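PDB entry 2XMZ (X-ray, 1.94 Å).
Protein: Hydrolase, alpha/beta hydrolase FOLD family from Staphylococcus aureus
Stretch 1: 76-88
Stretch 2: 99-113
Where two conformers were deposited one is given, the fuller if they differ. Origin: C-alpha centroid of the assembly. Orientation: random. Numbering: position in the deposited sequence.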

# COMPACT_ATOMS: atom_id res chain seq x y z
N ILE A 76 -14.23 -8.21 -3.25
CA ILE A 76 -14.50 -6.87 -3.74
C ILE A 76 -14.36 -6.85 -5.24
O ILE A 76 -15.29 -6.43 -5.95
N LEU A 77 -13.21 -7.33 -5.71
CA LEU A 77 -12.85 -7.25 -7.12
C LEU A 77 -13.74 -8.06 -8.06
O LEU A 77 -13.88 -7.70 -9.23
N ASP A 78 -14.35 -9.12 -7.54
CA ASP A 78 -15.25 -9.96 -8.33
C ASP A 78 -16.38 -9.13 -8.96
O ASP A 78 -16.82 -9.43 -10.07
N LYS A 79 -16.83 -8.09 -8.27
CA LYS A 79 -17.91 -7.24 -8.78
C LYS A 79 -17.44 -6.39 -9.96
O LYS A 79 -18.25 -5.77 -10.64
N TYR A 80 -16.13 -6.35 -10.19
CA TYR A 80 -15.58 -5.54 -11.27
C TYR A 80 -14.62 -6.32 -12.14
O TYR A 80 -13.82 -5.75 -12.89
N LYS A 81 -14.72 -7.65 -12.07
CA LYS A 81 -13.83 -8.54 -12.83
C LYS A 81 -13.82 -8.27 -14.34
O LYS A 81 -12.82 -8.55 -14.98
N ASP A 82 -14.90 -7.74 -14.89
CA ASP A 82 -14.97 -7.53 -16.34
C ASP A 82 -14.40 -6.16 -16.75
O ASP A 82 -14.25 -5.86 -17.94
N LYS A 83 -14.06 -5.36 -15.74
CA LYS A 83 -13.39 -4.09 -15.92
C LYS A 83 -11.88 -4.31 -16.00
O LYS A 83 -11.37 -5.35 -15.59
N SER A 84 -11.16 -3.31 -16.49
CA SER A 84 -9.72 -3.34 -16.42
C SER A 84 -9.27 -2.77 -15.06
O SER A 84 -9.33 -1.57 -14.80
N ILE A 85 -8.88 -3.67 -14.17
CA ILE A 85 -8.50 -3.29 -12.82
C ILE A 85 -7.03 -2.93 -12.73
O ILE A 85 -6.14 -3.76 -13.03
N THR A 86 -6.76 -1.70 -12.28
CA THR A 86 -5.40 -1.35 -11.87
C THR A 86 -5.31 -1.40 -10.37
O THR A 86 -6.03 -0.68 -9.67
N LEU A 87 -4.43 -2.27 -9.86
CA LEU A 87 -4.27 -2.38 -8.43
C LEU A 87 -3.07 -1.59 -7.98
O LEU A 87 -1.95 -1.83 -8.43
N PHE A 88 -3.32 -0.64 -7.09
CA PHE A 88 -2.28 0.20 -6.58
C PHE A 88 -2.08 -0.13 -5.10
O PHE A 88 -3.05 -0.18 -4.33
N TYR A 99 1.28 -9.52 -3.51
CA TYR A 99 0.76 -10.84 -3.19
C TYR A 99 -0.45 -11.12 -4.05
O TYR A 99 -0.62 -12.24 -4.59
N TYR A 100 -1.28 -10.10 -4.21
CA TYR A 100 -2.49 -10.27 -4.97
C TYR A 100 -2.21 -10.44 -6.45
O TYR A 100 -2.87 -11.25 -7.09
N ALA A 101 -1.25 -9.69 -6.99
CA ALA A 101 -0.86 -9.84 -8.41
C ALA A 101 -0.42 -11.26 -8.72
O ALA A 101 -0.61 -11.73 -9.83
N ILE A 102 0.20 -11.91 -7.73
CA ILE A 102 0.73 -13.27 -7.89
C ILE A 102 -0.28 -14.37 -7.55
O ILE A 102 -0.31 -15.42 -8.20
N ASN A 103 -1.11 -14.13 -6.54
CA ASN A 103 -1.95 -15.17 -5.96
C ASN A 103 -3.43 -14.89 -6.02
O ASN A 103 -4.22 -15.78 -5.73
N GLY A 104 -3.80 -13.66 -6.39
CA GLY A 104 -5.22 -13.27 -6.43
C GLY A 104 -6.06 -14.02 -7.44
O GLY A 104 -5.55 -14.55 -8.44
N HIS A 105 -7.36 -14.05 -7.20
CA HIS A 105 -8.23 -14.89 -7.99
C HIS A 105 -8.99 -14.11 -9.06
O HIS A 105 -9.56 -14.70 -9.99
N ILE A 106 -8.95 -12.79 -8.96
CA ILE A 106 -9.46 -11.94 -10.04
C ILE A 106 -8.24 -11.33 -10.76
O ILE A 106 -7.43 -10.66 -10.14
N PRO A 107 -8.10 -11.60 -12.06
CA PRO A 107 -6.94 -11.04 -12.78
C PRO A 107 -6.99 -9.51 -12.84
O PRO A 107 -8.03 -8.91 -13.16
N ILE A 108 -5.86 -8.89 -12.52
CA ILE A 108 -5.74 -7.45 -12.64
C ILE A 108 -5.21 -7.09 -14.03
O ILE A 108 -4.63 -7.94 -14.73
N SER A 109 -5.42 -5.85 -14.45
CA SER A 109 -4.98 -5.38 -15.73
C SER A 109 -3.60 -4.75 -15.64
O SER A 109 -2.76 -4.99 -16.49
N ASN A 110 -3.38 -3.95 -14.59
CA ASN A 110 -2.11 -3.24 -14.34
C ASN A 110 -1.79 -3.26 -12.85
O ASN A 110 -2.69 -3.44 -12.00
N LEU A 111 -0.53 -3.01 -12.54
CA LEU A 111 -0.09 -2.99 -11.16
C LEU A 111 0.70 -1.74 -10.85
O LEU A 111 1.54 -1.33 -11.63
N ILE A 112 0.41 -1.11 -9.72
CA ILE A 112 1.20 0.07 -9.32
C ILE A 112 1.65 -0.10 -7.89
O ILE A 112 0.87 -0.41 -6.99
N LEU A 113 2.94 0.12 -7.70
CA LEU A 113 3.60 -0.09 -6.43
C LEU A 113 4.33 1.18 -6.02
O LEU A 113 5.19 1.69 -6.76

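Stretches 76-88 and 99-113 meet through two neighbouring parallel strands, whose backbones carry the strongest polar contacts. Ile85 O accepts two hydrogen bonds, from Ser109 N at 2.6 Å and from Asn110 N at 3.2 Å. The ladder then alternates in the usual parallel fashion: Leu87 N donates to Asn110 O (3.0 Å), and Ile112 N donates to Leu87 O (2.8 Å). One side-chain hydrogen bond reinforces this pairing. Thr86 and Asn110 face each other on the same side of the sheet, both with chi1 in m, and Asn110 ND2 donates to Thr86 OG1 at 3.2 Å.

Before the ladder begins, two waters link the two stretches. One lies within hydrogen-bonding distance of Lys81 O and Pro107 O, its oxygen 2.7 Å from each. The other accepts from Ile85 N (3.0 Å) and bonds to Lys83 O (3.1 Å) and Pro107 O (2.8 Å), so that backbone groups not paired directly are linked through solvent; it also lies 3.3 Å from Ser109 OG. The Ser109 side chain (m) points toward the first stretch, its OG 3.3 Å from Ser84 CB.

On the face shared by Thr86, Asn110, Phe88 and Ile112, Ile112 (m, t) lies between two partners: its CD1 is 3.6 Å from Thr86 CG2, and its CG2 meets the ring of Phe88 (chi1 t) obliquely, 3.3 Å from Phe88 CD2.

The other face is apolar and centres on Leu87 (t, p), buried and heavily covered by the second stretch. Leu87 CB lies 4.1 Å from Ile108 CD1 and 4.3 Å from CD1 of Leu111 (t, p), while Leu87 CD2 reaches Tyr100 CB at 3.9 Å. This bridges the strand to the helix that ends before Gly104. Ile108, with chi1 in p, also brings its CG2 to 4.2 Å from CG2 of Ile85 (m, t).

Farther out, Tyr100 (t) points toward the first stretch, and its CE2 packs 3.7 Å from CD1 of Leu77 (m, t), which points toward the second stretch. Within the second stretch, Ile106 N donates a hydrogen bond to Tyr100 OH at 3.1 Å. Ile106 (m, m) points inward and fills the space beside Leu77: its CB is 4.0 Å from Leu77 CB, its CG2 is 3.8 Å from Ile85 CD1 and 3.9 Å from Lys81 CB, and its CD1 is 3.6 Å from Asp78 OD1. At this margin the end of Lys81 leads away from the second stretch, and its NZ forms a salt bridge with Asp78 OD2 at 3.2 Å.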

# COMPACT_ATOMS: atom_id res chain seq x y z
CB ILE A 76 -13.55 -5.83 -3.13
CG1 ILE A 76 -13.95 -5.57 -1.68
CG2 ILE A 76 -13.60 -4.54 -3.96
CD1 ILE A 76 -12.84 -4.98 -0.81
CB LEU A 77 -11.37 -7.59 -7.33
CG LEU A 77 -10.44 -6.60 -6.60
CD1 LEU A 77 -8.99 -7.00 -6.79
CD2 LEU A 77 -10.67 -5.14 -7.04
CB ASP A 78 -15.83 -11.09 -7.47
CG ASP A 78 -16.64 -12.06 -8.29
OD1 ASP A 78 -16.03 -12.95 -8.91
OD2 ASP A 78 -17.88 -11.92 -8.34
CB LYS A 79 -18.46 -6.34 -7.67
CG LYS A 79 -18.75 -7.07 -6.36
CD LYS A 79 -18.84 -6.09 -5.21
CE LYS A 79 -18.73 -6.79 -3.86
NZ LYS A 79 -19.90 -7.67 -3.56
CB TYR A 80 -14.92 -4.28 -10.69
CG TYR A 80 -15.71 -3.69 -9.53
CD1 TYR A 80 -16.83 -2.87 -9.74
CD2 TYR A 80 -15.36 -3.98 -8.21
CE1 TYR A 80 -17.57 -2.35 -8.66
CE2 TYR A 80 -16.08 -3.48 -7.14
CZ TYR A 80 -17.17 -2.67 -7.37
OH TYR A 80 -17.85 -2.19 -6.26
CB LYS A 81 -14.19 -10.01 -12.58
CG LYS A 81 -15.52 -10.45 -13.15
CD LYS A 81 -16.06 -11.69 -12.47
CE LYS A 81 -17.56 -11.81 -12.70
NZ LYS A 81 -18.30 -12.23 -11.46
CB ASP A 82 -16.38 -7.77 -16.87
CG ASP A 82 -16.88 -9.21 -16.62
OD1 ASP A 82 -16.10 -10.18 -16.81
OD2 ASP A 82 -18.07 -9.37 -16.24
CB LYS A 83 -13.67 -3.17 -14.73
CG LYS A 83 -15.13 -2.97 -14.37
CD LYS A 83 -15.66 -1.65 -14.93
CE LYS A 83 -16.44 -1.83 -16.21
NZ LYS A 83 -17.33 -0.64 -16.54
CB SER A 84 -9.10 -2.57 -17.59
OG SER A 84 -9.52 -3.13 -18.83
CB ILE A 85 -8.80 -4.42 -11.79
CG1 ILE A 85 -10.30 -4.71 -11.72
CG2 ILE A 85 -8.27 -4.05 -10.38
CD1 ILE A 85 -10.64 -6.08 -11.16
CB THR A 86 -5.01 0.05 -12.34
OG1 THR A 86 -5.10 0.10 -13.76
CG2 THR A 86 -3.59 0.38 -11.91
CB LEU A 87 -4.12 -3.84 -7.99
CG LEU A 87 -4.11 -4.07 -6.48
CD1 LEU A 87 -5.36 -3.47 -5.82
CD2 LEU A 87 -4.02 -5.57 -6.18
CB PHE A 88 -2.67 1.69 -6.72
CG PHE A 88 -1.71 2.63 -6.02
CD1 PHE A 88 -1.80 2.85 -4.64
CD2 PHE A 88 -0.71 3.29 -6.73
CE1 PHE A 88 -0.89 3.68 -3.98
CE2 PHE A 88 0.21 4.14 -6.07
CZ PHE A 88 0.10 4.33 -4.69
CB TYR A 99 0.42 -10.97 -1.69
CG TYR A 99 0.08 -12.40 -1.30
CD1 TYR A 99 1.06 -13.26 -0.84
CD2 TYR A 99 -1.23 -12.88 -1.43
CE1 TYR A 99 0.76 -14.58 -0.49
CE2 TYR A 99 -1.54 -14.22 -1.08
CZ TYR A 99 -0.53 -15.05 -0.62
OH TYR A 99 -0.81 -16.36 -0.28
CB TYR A 100 -3.49 -9.13 -4.75
CG TYR A 100 -4.86 -9.55 -5.23
CD1 TYR A 100 -5.73 -10.24 -4.38
CD2 TYR A 100 -5.26 -9.31 -6.55
CE1 TYR A 100 -6.98 -10.65 -4.84
CE2 TYR A 100 -6.49 -9.70 -7.01
CZ TYR A 100 -7.35 -10.38 -6.14
OH TYR A 100 -8.57 -10.78 -6.60
CB ALA A 101 0.26 -8.84 -8.79
CB ILE A 102 1.98 -13.44 -6.98
CG1 ILE A 102 3.11 -12.52 -7.48
CG2 ILE A 102 2.45 -14.90 -6.92
CD1 ILE A 102 4.20 -12.23 -6.43
CB ASN A 103 -1.56 -15.40 -4.51
CG ASN A 103 -0.16 -15.95 -4.37
OD1 ASN A 103 0.11 -17.06 -4.79
ND2 ASN A 103 0.72 -15.18 -3.77
CB HIS A 105 -9.10 -15.77 -7.07
CG HIS A 105 -8.27 -16.68 -6.20
ND1 HIS A 105 -8.02 -16.42 -4.87
CD2 HIS A 105 -7.58 -17.81 -6.49
CE1 HIS A 105 -7.25 -17.37 -4.37
NE2 HIS A 105 -6.96 -18.22 -5.33
CB ILE A 106 -10.39 -10.79 -9.50
CG1 ILE A 106 -11.56 -11.36 -8.64
CG2 ILE A 106 -10.85 -9.88 -10.65
CD1 ILE A 106 -12.49 -12.33 -9.33
CB PRO A 107 -7.09 -11.61 -14.20
CG PRO A 107 -7.97 -12.86 -14.02
CD PRO A 107 -8.92 -12.50 -12.90
CB ILE A 108 -4.89 -6.87 -11.50
CG1 ILE A 108 -3.42 -7.36 -11.55
CG2 ILE A 108 -5.55 -7.19 -10.12
CD1 ILE A 108 -2.53 -6.55 -10.60
CB SER A 109 -5.97 -4.38 -16.29
OG SER A 109 -7.01 -5.09 -16.94
CB ASN A 110 -2.18 -1.76 -14.77
CG ASN A 110 -2.58 -1.58 -16.22
OD1 ASN A 110 -1.80 -1.81 -17.14
ND2 ASN A 110 -3.81 -1.12 -16.43
CB LEU A 111 0.74 -4.24 -10.86
CG LEU A 111 1.22 -4.45 -9.42
CD1 LEU A 111 0.04 -4.65 -8.40
CD2 LEU A 111 2.20 -5.61 -9.37
CB ILE A 112 0.47 1.45 -9.50
CG1 ILE A 112 -0.00 1.62 -10.93
CG2 ILE A 112 1.45 2.57 -9.17
CD1 ILE A 112 -1.00 2.82 -11.16
CB LEU A 113 4.62 -1.24 -6.59
CG LEU A 113 4.02 -2.55 -7.14
CD1 LEU A 113 5.14 -3.54 -7.36
CD2 LEU A 113 2.99 -3.13 -6.19
O HOH W 1 -10.42 -9.51 -14.18
O HOH W 2 -8.72 -6.67 -14.65